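Local coordinates for synaptic vesicle membrane protein VAT-1 homolog-like (Homo sapiens, PDB 4A27) that probably acts as an oxidoreductase of the quinone oxidoreductase subfamily of the zinc-containing alcohol dehydrogenase family, at residues T170-S176 / V187-R193; K179-I183 / R332-G336; D210-L216 / G232-G238. Residue numbers count along the deposited sequence, not the author numbering.

Contact 1. Residues T170-S176 / V187-R193; sequences TVFGTAS and VTHLFDR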
ATOM      1  N   THR A 170     -11.434 -14.130   0.781  1.00 38.54           N
ATOM      2  CA  THR A 170     -10.929 -15.496   0.832  1.00 43.52           C
ATOM      3  C   THR A 170      -9.577 -15.529   1.524  1.00 39.12           C
ATOM      4  O   THR A 170      -8.624 -14.900   1.071  1.00 43.69           O
ATOM      5  CB  THR A 170     -10.830 -16.095  -0.593  1.00 49.79           C
ATOM      6  OG1 THR A 170     -12.112 -16.035  -1.201  1.00 42.01           O
ATOM      7  CG2 THR A 170     -10.367 -17.530  -0.584  1.00 44.80           C
ATOM      8  N   VAL A 171      -9.511 -16.264   2.628  1.00 34.94           N
ATOM      9  CA  VAL A 171      -8.316 -16.335   3.452  1.00 36.09           C
ATOM     10  C   VAL A 171      -7.678 -17.700   3.261  1.00 37.56           C
ATOM     11  O   VAL A 171      -8.307 -18.748   3.476  1.00 42.66           O
ATOM     12  CB  VAL A 171      -8.658 -16.105   4.943  1.00 34.94           C
ATOM     13  CG1 VAL A 171      -7.380 -16.097   5.839  1.00 30.16           C
ATOM     14  CG2 VAL A 171      -9.534 -14.793   5.135  1.00 32.57           C
ATOM     15  N   PHE A 172      -6.439 -17.669   2.839  1.00 38.39           N
ATOM     16  CA  PHE A 172      -5.611 -18.836   2.703  1.00 35.74           C
ATOM     17  C   PHE A 172      -4.666 -18.818   3.889  1.00 49.38           C
ATOM     18  O   PHE A 172      -4.056 -17.773   4.182  1.00 42.73           O
ATOM     19  CB  PHE A 172      -4.814 -18.751   1.402  1.00 44.99           C
ATOM     20  CG  PHE A 172      -5.661 -18.834   0.142  1.00 45.32           C
ATOM     21  CD1 PHE A 172      -5.991 -20.066  -0.395  1.00 61.66           C
ATOM     22  CD2 PHE A 172      -6.134 -17.705  -0.491  1.00 42.52           C
ATOM     23  CE1 PHE A 172      -6.758 -20.152  -1.556  1.00 53.15           C
ATOM     24  CE2 PHE A 172      -6.895 -17.774  -1.641  1.00 50.35           C
ATOM     25  CZ  PHE A 172      -7.215 -19.021  -2.176  1.00 51.25           C
ATOM     26  N   GLY A 173      -4.602 -19.943   4.613  1.00 37.35           N
ATOM     27  CA  GLY A 173      -3.695 -20.093   5.721  1.00 35.87           C
ATOM     28  C   GLY A 173      -2.712 -21.233   5.496  1.00 41.99           C
ATOM     29  O   GLY A 173      -3.013 -22.178   4.772  1.00 53.41           O
ATOM     30  N   THR A 174      -1.517 -21.105   6.065  1.00 44.89           N
ATOM     31  CA  THR A 174      -0.616 -22.246   6.255  1.00 53.90           C
ATOM     32  C   THR A 174      -0.412 -22.514   7.763  1.00 58.88           C
ATOM     33  O   THR A 174      -0.403 -21.583   8.572  1.00 60.61           O
ATOM     34  CB  THR A 174       0.735 -22.027   5.558  1.00 52.41           C
ATOM     35  OG1 THR A 174       1.422 -20.943   6.164  1.00 54.79           O
ATOM     36  CG2 THR A 174       0.531 -21.734   4.067  1.00 61.13           C
ATOM     37  N   ALA A 175      -0.237 -23.790   8.109  1.00 50.27           N
ATOM     38  CA  ALA A 175      -0.036 -24.248   9.481  1.00 51.05           C
ATOM     39  C   ALA A 175       0.378 -25.739   9.489  1.00 60.05           C
ATOM     40  O   ALA A 175       0.030 -26.487   8.571  1.00 48.84           O
ATOM     41  CB  ALA A 175      -1.295 -24.083  10.278  1.00 42.59           C
ATOM     42  N   SER A 176       1.073 -26.170  10.539  1.00 65.52           N
ATOM     43  CA  SER A 176       1.438 -27.586  10.707  1.00 58.08           C
ATOM     44  C   SER A 176       0.182 -28.447  10.806  1.00 58.95           C
ATOM     45  O   SER A 176      -0.811 -28.037  11.427  1.00 56.68           O
ATOM     46  CB  SER A 176       2.310 -27.771  11.945  1.00 67.22           C
ATOM     47  OG  SER A 176       3.570 -27.147  11.759  1.00 87.62           O
ATOM     48  N   VAL A 187     -10.281 -20.246   8.654  1.00 42.19           N
ATOM     49  CA  VAL A 187      -9.860 -19.739   7.340  1.00 42.83           C
ATOM     50  C   VAL A 187     -10.665 -20.432   6.218  1.00 45.48           C
ATOM     51  O   VAL A 187     -11.410 -21.337   6.496  1.00 49.20           O
ATOM     52  CB  VAL A 187      -8.361 -19.965   7.189  1.00 42.77           C
ATOM     53  CG1 VAL A 187      -7.613 -19.350   8.401  1.00 36.81           C
ATOM     54  CG2 VAL A 187      -8.059 -21.448   7.050  1.00 43.11           C
ATOM     55  N   THR A 188     -10.580 -19.978   4.972  1.00 52.54           N
ATOM     56  CA  THR A 188     -11.353 -20.615   3.895  1.00 52.00           C
ATOM     57  C   THR A 188     -10.681 -21.892   3.383  1.00 57.31           C
ATOM     58  O   THR A 188     -11.352 -22.893   3.088  1.00 46.15           O
ATOM     59  CB  THR A 188     -11.587 -19.688   2.687  1.00 44.34           C
ATOM     60  OG1 THR A 188     -11.838 -18.341   3.122  1.00 40.90           O
ATOM     61  CG2 THR A 188     -12.782 -20.232   1.809  1.00 39.26           C
ATOM     62  N   HIS A 189      -9.362 -21.827   3.238  1.00 45.02           N
ATOM     63  CA  HIS A 189      -8.554 -22.957   2.799  1.00 48.69           C
ATOM     64  C   HIS A 189      -7.276 -22.969   3.632  1.00 48.87           C
ATOM     65  O   HIS A 189      -6.644 -21.934   3.800  1.00 47.39           O
ATOM     66  CB  HIS A 189      -8.191 -22.849   1.313  1.00 49.53           C
ATOM     67  CG  HIS A 189      -9.387 -22.774   0.421  1.00 70.72           C
ATOM     68  ND1 HIS A 189      -9.741 -21.627  -0.255  1.00 65.21           N
ATOM     69  CD2 HIS A 189     -10.334 -23.696   0.121  1.00 60.18           C
ATOM     70  CE1 HIS A 189     -10.844 -21.850  -0.951  1.00 61.25           C
ATOM     71  NE2 HIS A 189     -11.229 -23.095  -0.731  1.00 63.67           N
ATOM     72  N   LEU A 190      -6.897 -24.149   4.106  1.00 47.88           N
ATOM     73  CA  LEU A 190      -5.751 -24.321   4.981  1.00 55.31           C
ATOM     74  C   LEU A 190      -4.763 -25.287   4.342  1.00 60.58           C
ATOM     75  O   LEU A 190      -5.160 -26.338   3.860  1.00 65.11           O
ATOM     76  CB  LEU A 190      -6.232 -24.858   6.346  1.00 46.42           C
ATOM     77  CG  LEU A 190      -5.286 -24.789   7.533  1.00 44.11           C
ATOM     78  CD1 LEU A 190      -4.901 -23.342   7.878  1.00 49.45           C
ATOM     79  CD2 LEU A 190      -5.870 -25.501   8.770  1.00 46.81           C
ATOM     80  N   PHE A 191      -3.477 -24.935   4.357  1.00 50.03           N
ATOM     81  CA  PHE A 191      -2.454 -25.746   3.722  1.00 61.29           C
ATOM     82  C   PHE A 191      -1.307 -26.101   4.645  1.00 68.75           C
ATOM     83  O   PHE A 191      -1.031 -25.433   5.650  1.00 63.43           O
ATOM     84  CB  PHE A 191      -1.919 -25.047   2.472  1.00 60.32           C
ATOM     85  CG  PHE A 191      -2.971 -24.785   1.455  1.00 66.80           C
ATOM     86  CD1 PHE A 191      -3.780 -25.821   0.994  1.00 81.67           C
ATOM     87  CD2 PHE A 191      -3.189 -23.513   0.974  1.00 71.66           C
ATOM     88  CE1 PHE A 191      -4.774 -25.586   0.057  1.00 81.15           C
ATOM     89  CE2 PHE A 191      -4.182 -23.275   0.030  1.00 66.12           C
ATOM     90  CZ  PHE A 191      -4.974 -24.303  -0.419  1.00 76.27           C
ATOM     91  N   ASP A 192      -0.641 -27.185   4.289  1.00 62.03           N
ATOM     92  CA  ASP A 192       0.454 -27.678   5.064  1.00 57.01           C
ATOM     93  C   ASP A 192       1.618 -26.786   4.790  1.00 57.14           C
ATOM     94  O   ASP A 192       1.993 -26.543   3.639  1.00 58.05           O
ATOM     95  CB  ASP A 192       0.794 -29.111   4.681  1.00 67.29           C
ATOM     96  CG  ASP A 192       1.871 -29.706   5.577  1.00 79.40           C
ATOM     97  OD1 ASP A 192       2.844 -28.991   5.932  1.00 63.45           O
ATOM     98  OD2 ASP A 192       1.735 -30.886   5.931  1.00 93.82           O
ATOM     99  N   ARG A 193       2.170 -26.299   5.891  1.00 62.34           N
ATOM    100  CA  ARG A 193       3.297 -25.378   5.924  1.00 59.19           C
ATOM    101  C   ARG A 193       4.435 -25.914   5.079  1.00 53.66           C
ATOM    102  O   ARG A 193       4.887 -25.254   4.168  1.00 58.53           O
ATOM    103  CB  ARG A 193       3.724 -25.262   7.390  1.00 82.77           C
ATOM    104  CG  ARG A 193       4.558 -24.085   7.760  1.00 83.15           C
ATOM    105  CD  ARG A 193       4.525 -23.912   9.284  1.00 87.34           C
ATOM    106  NE  ARG A 193       4.958 -25.128   9.972  1.00 73.95           N
ATOM    107  CZ  ARG A 193       6.230 -25.480  10.180  1.00 97.15           C
ATOM    108  NH1 ARG A 193       7.229 -24.697   9.764  1.00 80.22           N
ATOM    109  NH2 ARG A 193       6.516 -26.628  10.811  1.00 75.16           N
TER

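Contact 2. Residues K179-I183 / R332-G336; sequences KHEAI and RGNIG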
ATOM      1  N   LYS A 179      -2.255 -29.014  13.652  1.00 66.38           N
ATOM      2  CA  LYS A 179      -3.111 -27.897  14.043  1.00 65.33           C
ATOM      3  C   LYS A 179      -4.406 -27.806  13.239  1.00 58.37           C
ATOM      4  O   LYS A 179      -5.344 -27.149  13.704  1.00 52.68           O
ATOM      5  CB  LYS A 179      -2.360 -26.566  13.954  1.00 59.75           C
ATOM      6  CG  LYS A 179      -1.200 -26.446  14.942  1.00 55.30           C
ATOM      7  CD  LYS A 179      -0.517 -25.097  14.830  1.00 49.46           C
ATOM      8  CE  LYS A 179       0.682 -24.998  15.750  1.00 49.78           C
ATOM      9  NZ  LYS A 179       1.581 -23.913  15.329  1.00 50.34           N
ATOM     10  N   HIS A 180      -4.464 -28.475  12.073  1.00 51.15           N
ATOM     11  CA  HIS A 180      -5.494 -28.208  11.054  1.00 52.52           C
ATOM     12  C   HIS A 180      -6.919 -28.427  11.569  1.00 59.83           C
ATOM     13  O   HIS A 180      -7.806 -27.635  11.252  1.00 53.67           O
ATOM     14  CB  HIS A 180      -5.245 -29.008   9.752  1.00 57.94           C
ATOM     15  CG  HIS A 180      -4.084 -28.502   8.924  1.00 51.01           C
ATOM     16  ND1 HIS A 180      -3.903 -28.833   7.592  1.00 48.54           N
ATOM     17  CD2 HIS A 180      -3.061 -27.662   9.247  1.00 48.44           C
ATOM     18  CE1 HIS A 180      -2.801 -28.243   7.141  1.00 50.89           C
ATOM     19  NE2 HIS A 180      -2.275 -27.522   8.127  1.00 48.83           N
ATOM     20  N   GLU A 181      -7.146 -29.465  12.374  1.00 53.10           N
ATOM     21  CA  GLU A 181      -8.508 -29.771  12.852  1.00 62.51           C
ATOM     22  C   GLU A 181      -9.006 -28.650  13.763  1.00 59.11           C
ATOM     23  O   GLU A 181     -10.186 -28.292  13.711  1.00 73.83           O
ATOM     24  CB  GLU A 181      -8.604 -31.152  13.568  1.00 50.92           C
ATOM     25  N   ALA A 182      -8.111 -28.109  14.593  1.00 56.78           N
ATOM     26  CA  ALA A 182      -8.462 -27.037  15.533  1.00 52.88           C
ATOM     27  C   ALA A 182      -8.654 -25.648  14.878  1.00 53.36           C
ATOM     28  O   ALA A 182      -9.446 -24.833  15.373  1.00 52.59           O
ATOM     29  CB  ALA A 182      -7.421 -26.948  16.657  1.00 52.80           C
ATOM     30  N   ILE A 183      -7.943 -25.359  13.791  1.00 49.89           N
ATOM     31  CA  ILE A 183      -8.047 -24.013  13.171  1.00 47.56           C
ATOM     32  C   ILE A 183      -8.729 -23.983  11.797  1.00 44.63           C
ATOM     33  O   ILE A 183      -8.920 -22.918  11.228  1.00 50.17           O
ATOM     34  CB  ILE A 183      -6.691 -23.314  13.105  1.00 50.96           C
ATOM     35  CG1 ILE A 183      -5.776 -23.978  12.090  1.00 49.31           C
ATOM     36  CG2 ILE A 183      -6.032 -23.338  14.464  1.00 48.06           C
ATOM     37  CD1 ILE A 183      -4.490 -23.240  11.883  1.00 48.68           C
ATOM     38  N   ARG A 332       6.985 -23.458  18.151  1.00 57.83           N
ATOM     39  CA  ARG A 332       5.797 -23.213  17.345  1.00 53.52           C
ATOM     40  C   ARG A 332       4.639 -24.157  17.668  1.00 49.89           C
ATOM     41  O   ARG A 332       3.882 -24.543  16.773  1.00 50.70           O
ATOM     42  CB  ARG A 332       6.149 -23.313  15.857  1.00 70.11           C
ATOM     43  CG  ARG A 332       7.270 -22.370  15.386  1.00 78.19           C
ATOM     44  CD  ARG A 332       7.576 -22.626  13.907  1.00 90.66           C
ATOM     45  NE  ARG A 332       6.354 -23.047  13.223  1.00 98.55           N
ATOM     46  CZ  ARG A 332       5.476 -22.233  12.641  1.00 91.67           C
ATOM     47  NH1 ARG A 332       5.692 -20.927  12.591  1.00 79.64           N
ATOM     48  NH2 ARG A 332       4.379 -22.739  12.083  1.00102.72           N
ATOM     49  N   GLY A 333       4.518 -24.526  18.942  1.00 48.10           N
ATOM     50  CA  GLY A 333       3.520 -25.487  19.385  1.00 50.53           C
ATOM     51  C   GLY A 333       2.170 -24.914  19.755  1.00 56.77           C
ATOM     52  O   GLY A 333       1.237 -25.668  20.034  1.00 50.38           O
ATOM     53  N   ASN A 334       2.067 -23.583  19.795  1.00 51.74           N
ATOM     54  CA  ASN A 334       0.845 -22.914  20.230  1.00 40.71           C
ATOM     55  C   ASN A 334      -0.222 -22.694  19.151  1.00 44.61           C
ATOM     56  O   ASN A 334       0.091 -22.556  17.971  1.00 44.27           O
ATOM     57  CB  ASN A 334       1.196 -21.546  20.809  1.00 43.26           C
ATOM     58  CG  ASN A 334       1.953 -20.692  19.826  1.00 45.07           C
ATOM     59  OD1 ASN A 334       3.070 -21.020  19.449  1.00 44.86           O
ATOM     60  ND2 ASN A 334       1.356 -19.612  19.396  1.00 33.84           N
ATOM     61  N   ILE A 335      -1.483 -22.624  19.583  1.00 38.86           N
ATOM     62  CA  ILE A 335      -2.577 -22.084  18.788  1.00 41.29           C
ATOM     63  C   ILE A 335      -3.111 -20.824  19.508  1.00 38.95           C
ATOM     64  O   ILE A 335      -3.812 -20.922  20.506  1.00 38.47           O
ATOM     65  CB  ILE A 335      -3.718 -23.120  18.626  1.00 41.81           C
ATOM     66  CG1 ILE A 335      -3.237 -24.262  17.753  1.00 48.99           C
ATOM     67  CG2 ILE A 335      -4.959 -22.514  17.957  1.00 40.48           C
ATOM     68  CD1 ILE A 335      -4.190 -25.473  17.717  1.00 49.10           C
ATOM     69  N   GLY A 336      -2.793 -19.650  18.993  1.00 39.00           N
ATOM     70  CA  GLY A 336      -3.160 -18.420  19.699  1.00 39.92           C
ATOM     71  C   GLY A 336      -2.103 -18.019  20.709  1.00 46.39           C
ATOM     72  O   GLY A 336      -0.968 -18.504  20.692  1.00 35.44           O
TER

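Contact 3. Residues D210-L216 / G232-G238; sequences DIVLDCL and GTYILYG. With EDO (1,2-ethanediol), chain C.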
ATOM      1  N   ASP A 210      -4.227 -11.025  -3.295  1.00 38.87           N
ATOM      2  CA  ASP A 210      -4.082  -9.595  -3.167  1.00 41.83           C
ATOM      3  C   ASP A 210      -3.109  -9.181  -2.079  1.00 47.06           C
ATOM      4  O   ASP A 210      -2.397  -8.173  -2.243  1.00 40.62           O
ATOM      5  CB  ASP A 210      -5.444  -8.967  -2.862  1.00 42.29           C
ATOM      6  CG  ASP A 210      -6.442  -9.204  -3.973  1.00 44.78           C
ATOM      7  OD1 ASP A 210      -6.283  -8.541  -5.012  1.00 50.41           O
ATOM      8  OD2 ASP A 210      -7.336 -10.077  -3.829  1.00 44.56           O
ATOM      9  N   ILE A 211      -3.074  -9.942  -0.975  1.00 46.02           N
ATOM     10  CA  ILE A 211      -2.233  -9.595   0.159  1.00 38.60           C
ATOM     11  C   ILE A 211      -1.519 -10.826   0.695  1.00 41.88           C
ATOM     12  O   ILE A 211      -2.160 -11.862   0.978  1.00 32.63           O
ATOM     13  CB  ILE A 211      -3.038  -9.005   1.307  1.00 37.79           C
ATOM     14  CG1 ILE A 211      -3.839  -7.770   0.883  1.00 37.15           C
ATOM     15  CG2 ILE A 211      -2.109  -8.731   2.546  1.00 36.52           C
ATOM     16  CD1 ILE A 211      -4.833  -7.344   1.985  1.00 32.32           C
ATOM     17  N   VAL A 212      -0.199 -10.716   0.857  1.00 33.59           N
ATOM     18  CA  VAL A 212       0.555 -11.745   1.552  1.00 39.73           C
ATOM     19  C   VAL A 212       1.108 -11.146   2.856  1.00 38.95           C
ATOM     20  O   VAL A 212       1.747 -10.090   2.802  1.00 36.30           O
ATOM     21  CB  VAL A 212       1.718 -12.316   0.712  1.00 40.46           C
ATOM     22  CG1 VAL A 212       2.511 -13.370   1.567  1.00 42.61           C
ATOM     23  CG2 VAL A 212       1.205 -12.979  -0.586  1.00 45.66           C
ATOM     24  N   LEU A 213       0.876 -11.840   3.983  1.00 35.86           N
ATOM     25  CA  LEU A 213       1.363 -11.445   5.298  1.00 34.96           C
ATOM     26  C   LEU A 213       2.352 -12.462   5.813  1.00 39.81           C
ATOM     27  O   LEU A 213       2.016 -13.638   6.054  1.00 38.89           O
ATOM     28  CB  LEU A 213       0.241 -11.328   6.296  1.00 36.31           C
ATOM     29  CG  LEU A 213      -0.899 -10.432   5.876  1.00 37.40           C
ATOM     30  CD1 LEU A 213      -2.052 -10.583   6.834  1.00 43.51           C
ATOM     31  CD2 LEU A 213      -0.358  -8.980   5.787  1.00 32.27           C
ATOM     32  N   ASP A 214       3.593 -12.013   5.977  1.00 40.30           N
ATOM     33  CA  ASP A 214       4.687 -12.915   6.253  1.00 36.00           C
ATOM     34  C   ASP A 214       5.515 -12.458   7.445  1.00 49.80           C
ATOM     35  O   ASP A 214       6.141 -11.380   7.411  1.00 43.63           O
ATOM     36  CB  ASP A 214       5.601 -12.957   5.026  1.00 43.04           C
ATOM     37  CG  ASP A 214       6.567 -14.133   5.062  1.00 49.27           C
ATOM     38  OD1 ASP A 214       6.382 -15.050   5.901  1.00 49.22           O
ATOM     39  OD2 ASP A 214       7.475 -14.153   4.214  1.00 57.54           O
ATOM     40  N   CYS A 215       5.586 -13.282   8.487  1.00 60.78           N
ATOM     41  CA  CYS A 215       6.260 -12.839   9.716  1.00 76.03           C
ATOM     42  C   CYS A 215       7.772 -13.002   9.644  1.00 72.17           C
ATOM     43  O   CYS A 215       8.296 -13.713   8.788  1.00 83.11           O
ATOM     44  CB  CYS A 215       5.672 -13.517  10.970  1.00 84.69           C
ATOM     45  SG  CYS A 215       6.123 -15.238  11.212  1.00119.67           S
ATOM     46  N   LEU A 216       8.442 -12.293  10.550  1.00 97.79           N
ATOM     47  CA  LEU A 216       9.875 -12.423  10.794  1.00116.13           C
ATOM     48  C   LEU A 216      10.160 -13.680  11.604  1.00120.34           C
ATOM     49  O   LEU A 216      11.316 -14.073  11.734  1.00 89.65           O
ATOM     50  CB  LEU A 216      10.431 -11.198  11.550  1.00123.91           C
ATOM     51  CG  LEU A 216      11.176 -10.161  10.717  1.00 91.95           C
ATOM     52  CD1 LEU A 216      10.189  -9.306   9.896  1.00 60.50           C
ATOM     53  CD2 LEU A 216      12.054  -9.309  11.642  1.00 87.85           C
ATOM     54  N   GLY A 232      -0.912  -6.208  -5.916  1.00 35.36           N
ATOM     55  CA  GLY A 232      -0.893  -6.821  -4.596  1.00 38.03           C
ATOM     56  C   GLY A 232       0.183  -6.286  -3.668  1.00 35.35           C
ATOM     57  O   GLY A 232       1.165  -5.701  -4.121  1.00 44.91           O
ATOM     58  N   THR A 233       0.032  -6.579  -2.368  1.00 34.74           N
ATOM     59  CA  THR A 233       0.911  -6.044  -1.294  1.00 35.17           C
ATOM     60  C   THR A 233       1.479  -7.190  -0.465  1.00 43.55           C
ATOM     61  O   THR A 233       0.745  -8.043   0.026  1.00 34.30           O
ATOM     62  CB  THR A 233       0.145  -5.141  -0.315  1.00 46.21           C
ATOM     63  OG1 THR A 233      -0.503  -4.082  -1.033  1.00 39.14           O
ATOM     64  CG2 THR A 233       1.085  -4.551   0.730  1.00 44.98           C
ATOM     65  N   TYR A 234       2.795  -7.234  -0.376  1.00 34.82           N
ATOM     66  CA  TYR A 234       3.484  -8.151   0.496  1.00 38.08           C
ATOM     67  C   TYR A 234       3.948  -7.359   1.726  1.00 36.77           C
ATOM     68  O   TYR A 234       4.575  -6.318   1.575  1.00 40.84           O
ATOM     69  CB  TYR A 234       4.656  -8.778  -0.276  1.00 39.75           C
ATOM     70  CG  TYR A 234       5.487  -9.746   0.511  1.00 53.22           C
ATOM     71  CD1 TYR A 234       5.153 -11.088   0.591  1.00 53.29           C
ATOM     72  CD2 TYR A 234       6.647  -9.323   1.123  1.00 66.30           C
ATOM     73  CE1 TYR A 234       5.934 -11.970   1.304  1.00 55.39           C
ATOM     74  CE2 TYR A 234       7.440 -10.194   1.814  1.00 58.38           C
ATOM     75  CZ  TYR A 234       7.076 -11.512   1.914  1.00 62.29           C
ATOM     76  OH  TYR A 234       7.882 -12.355   2.629  1.00 78.71           O
ATOM     77  N   ILE A 235       3.640  -7.858   2.924  1.00 31.27           N
ATOM     78  CA  ILE A 235       3.936  -7.189   4.172  1.00 35.48           C
ATOM     79  C   ILE A 235       4.752  -8.111   5.055  1.00 38.10           C
ATOM     80  O   ILE A 235       4.329  -9.249   5.392  1.00 35.34           O
ATOM     81  CB  ILE A 235       2.615  -6.739   4.894  1.00 32.05           C
ATOM     82  CG1 ILE A 235       1.744  -5.950   3.942  1.00 31.20           C
ATOM     83  CG2 ILE A 235       2.897  -5.824   6.121  1.00 32.20           C
ATOM     84  CD1 ILE A 235       0.373  -5.453   4.566  1.00 29.81           C
ATOM     85  N   LEU A 236       5.968  -7.652   5.363  1.00 55.18           N
ATOM     86  CA  LEU A 236       6.839  -8.325   6.301  1.00 55.75           C
ATOM     87  C   LEU A 236       6.698  -7.690   7.681  1.00 45.36           C
ATOM     88  O   LEU A 236       6.904  -6.486   7.861  1.00 45.04           O
ATOM     89  CB  LEU A 236       8.287  -8.242   5.833  1.00 65.84           C
ATOM     90  CG  LEU A 236       9.237  -9.137   6.630  1.00 94.11           C
ATOM     91  CD1 LEU A 236       8.916 -10.625   6.407  1.00 80.36           C
ATOM     92  CD2 LEU A 236      10.670  -8.850   6.241  1.00 99.33           C
ATOM     93  N   TYR A 237       6.346  -8.497   8.666  1.00 42.80           N
ATOM     94  CA  TYR A 237       6.189  -7.984  10.015  1.00 46.40           C
ATOM     95  C   TYR A 237       6.858  -8.869  11.045  1.00 48.86           C
ATOM     96  O   TYR A 237       7.292  -9.980  10.725  1.00 49.13           O
ATOM     97  CB  TYR A 237       4.718  -7.881  10.330  1.00 42.15           C
ATOM     98  CG  TYR A 237       4.022  -9.216  10.505  1.00 40.59           C
ATOM     99  CD1 TYR A 237       3.521  -9.913   9.402  1.00 46.26           C
ATOM    100  CD2 TYR A 237       3.861  -9.771  11.752  1.00 42.83           C
ATOM    101  CE1 TYR A 237       2.838 -11.097   9.561  1.00 44.40           C
ATOM    102  CE2 TYR A 237       3.223 -10.969  11.922  1.00 47.11           C
ATOM    103  CZ  TYR A 237       2.689 -11.605  10.822  1.00 48.82           C
ATOM    104  OH  TYR A 237       2.042 -12.779  10.978  1.00 40.61           O
ATOM    105  N   GLY A 238       6.853  -8.409  12.294  1.00 62.00           N
ATOM    106  CA  GLY A 238       7.693  -8.990  13.352  1.00 86.33           C
ATOM    107  C   GLY A 238       7.210 -10.342  13.829  1.00105.75           C
ATOM    108  O   GLY A 238       7.700 -10.866  14.827  1.00120.97           O
TER
HETATM  109  C1  EDO C1387      -4.077  -4.635  -2.276  1.00 45.39           C
HETATM  110  O1  EDO C1387      -2.698  -4.654  -2.692  1.00 46.40           O
HETATM  111  C2  EDO C1387      -4.174  -4.015  -0.900  1.00 37.67           C
HETATM  112  O2  EDO C1387      -5.038  -2.863  -0.865  1.00 63.21           O
HETATM  113  O   HOH W   1       1.378 -14.182   8.846  1.00 57.59           O

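Contact 1. Residues T170-S176 / V187-R193
Arg193 holds Ser176 with two donors: Arg193 NE lies 3.0 Å and NH2 3.1 Å from Ser176 OG. At the other end Val171 N donates to Thr188 OG1 at 3.2 Å, and Val171 O accepts from both Thr188 N (3.0 Å) and His189 N (3.3 Å). Between these ends runs a parallel ladder. Gly173 N bonds His189 O at 3.0 Å, Phe191 N bonds Gly173 O at 2.8 Å, and Ala175 N bonds Phe191 O at 3.1 Å. Strands 170-175 and 189-192 are second and third in chain order of the Rossmann-type sheet. They are joined by the short helix 180-183 in a beta-alpha-beta unit, and 189-192 forms an edge of the sheet in this chain. Phe172, Thr174, His189 and Phe191 share one sheet face. There Phe191 CE2 meets the edge of the Phe172 ring, 3.7 Å from Phe172 CD1, and Phe191 also packs on helix 197-204. Elsewhere Val171 CG1 lies 4.1 Å from Val187 CG1, and Leu190 CD1 lies 4.4 Å from Ala175 CB.

Contact 2. Residues K179-I183 / R332-G336
The side chain of Ile335 packs against Ala182 and Ile183 of helix 180-183. Ile335 CD1 lies 3.7 Å from Ala182 CB, and Ile335 CG2 lies 3.7 Å from Ile183 CG2. The aliphatic part of Lys179 continues this apolar patch, with Lys179 CD 4.1 Å from Ile335 CG1. The extended lysine chain then carries its ammonium group to the backbone of the opposing loop. Lys179 NZ bonds Arg332 O at 2.8 Å and, weakly, Asn334 O at 3.3 Å, although the position of NZ is less certain. The loop 332-336 links helix 322-330 to strand 337-341, which belongs to the mixed sheet of the GroES-like part. The short helix belongs to the Rossmann-type domain, so the contact spans the two parts of the subunit. Arg332 has positive phi and ends helix 322-330 in a Schellman motif. Arg332 NH2 comes within 4.4 Å of Lys179 NZ, a close pair of like charges. Further along the loop, Asn334 ND2 donates to Gly336 O at 2.9 Å.

Contact 3. Residues D210-L216 / G232-G238
This is a parallel strand pairing inside the six-stranded sheet of the Rossmann-type domain. Strands 211-215 and 232-237 are the fourth and fifth in the 3-2-1-4-5-6 order, with axes 4.8 Å apart and 20° from parallel. The backbone ladder is regular up to Tyr237 N. Thr233 N bonds Asp210 O at 2.9 Å, Val212 N bonds Thr233 O at 3.0 Å, Ile235 N bonds Val212 O at 2.9 Å, and Asp214 N bonds Ile235 O at 2.9 Å. Tyr237 N to Asp214 O follows at 3.2 Å. The last bond, Leu216 N to Tyr237 O at 2.6 Å, is short and bent, at a poorly ordered residue. One face carries Ile211, Leu213, Cys215, Thr233, Ile235 and Tyr237. Here Leu213 CD2 lies 3.8 Å from Ile235 CD1, and helix 124-137 packs over Leu213, Ile235 and Tyr237. Cys215 CB sits over the Tyr237 ring in a CH-pi contact, 3.9 Å from its centroid. A water joins Tyr237 OH to Leu213 O. Ethanediol O1 lies 2.8 Å from Thr233 OG1. On the other face Tyr234 reaches across to Asp214 on the neighbouring strand, where Tyr234 OH donates to Asp214 OD2 in a very short hydrogen bond of 2.4 Å.

In the fold
Contacts 1 and 3 belong to the same parallel sheet, with strand 145-148 lying between strands 170-175 and 209-215. Their centres are 15 Å apart and their nearest atoms about 7 Å. Contact 2 touches contact 1, with centres 11 Å apart. Its helix 180-183 lies in the connection between the two strands of contact 1, and His180 NE2 lies 2.6 Å from Ala175 O, a probable hydrogen bond. Contact 3 is nested in the chain loop closed by contact 2, 20 Å away between centres. Bound ethanediol, probably from the crystallisation liquor, lies about 4 Å from the Ala175 side chain and about 3 Å from that of Lys179; another lies beside Thr233 in contact 3.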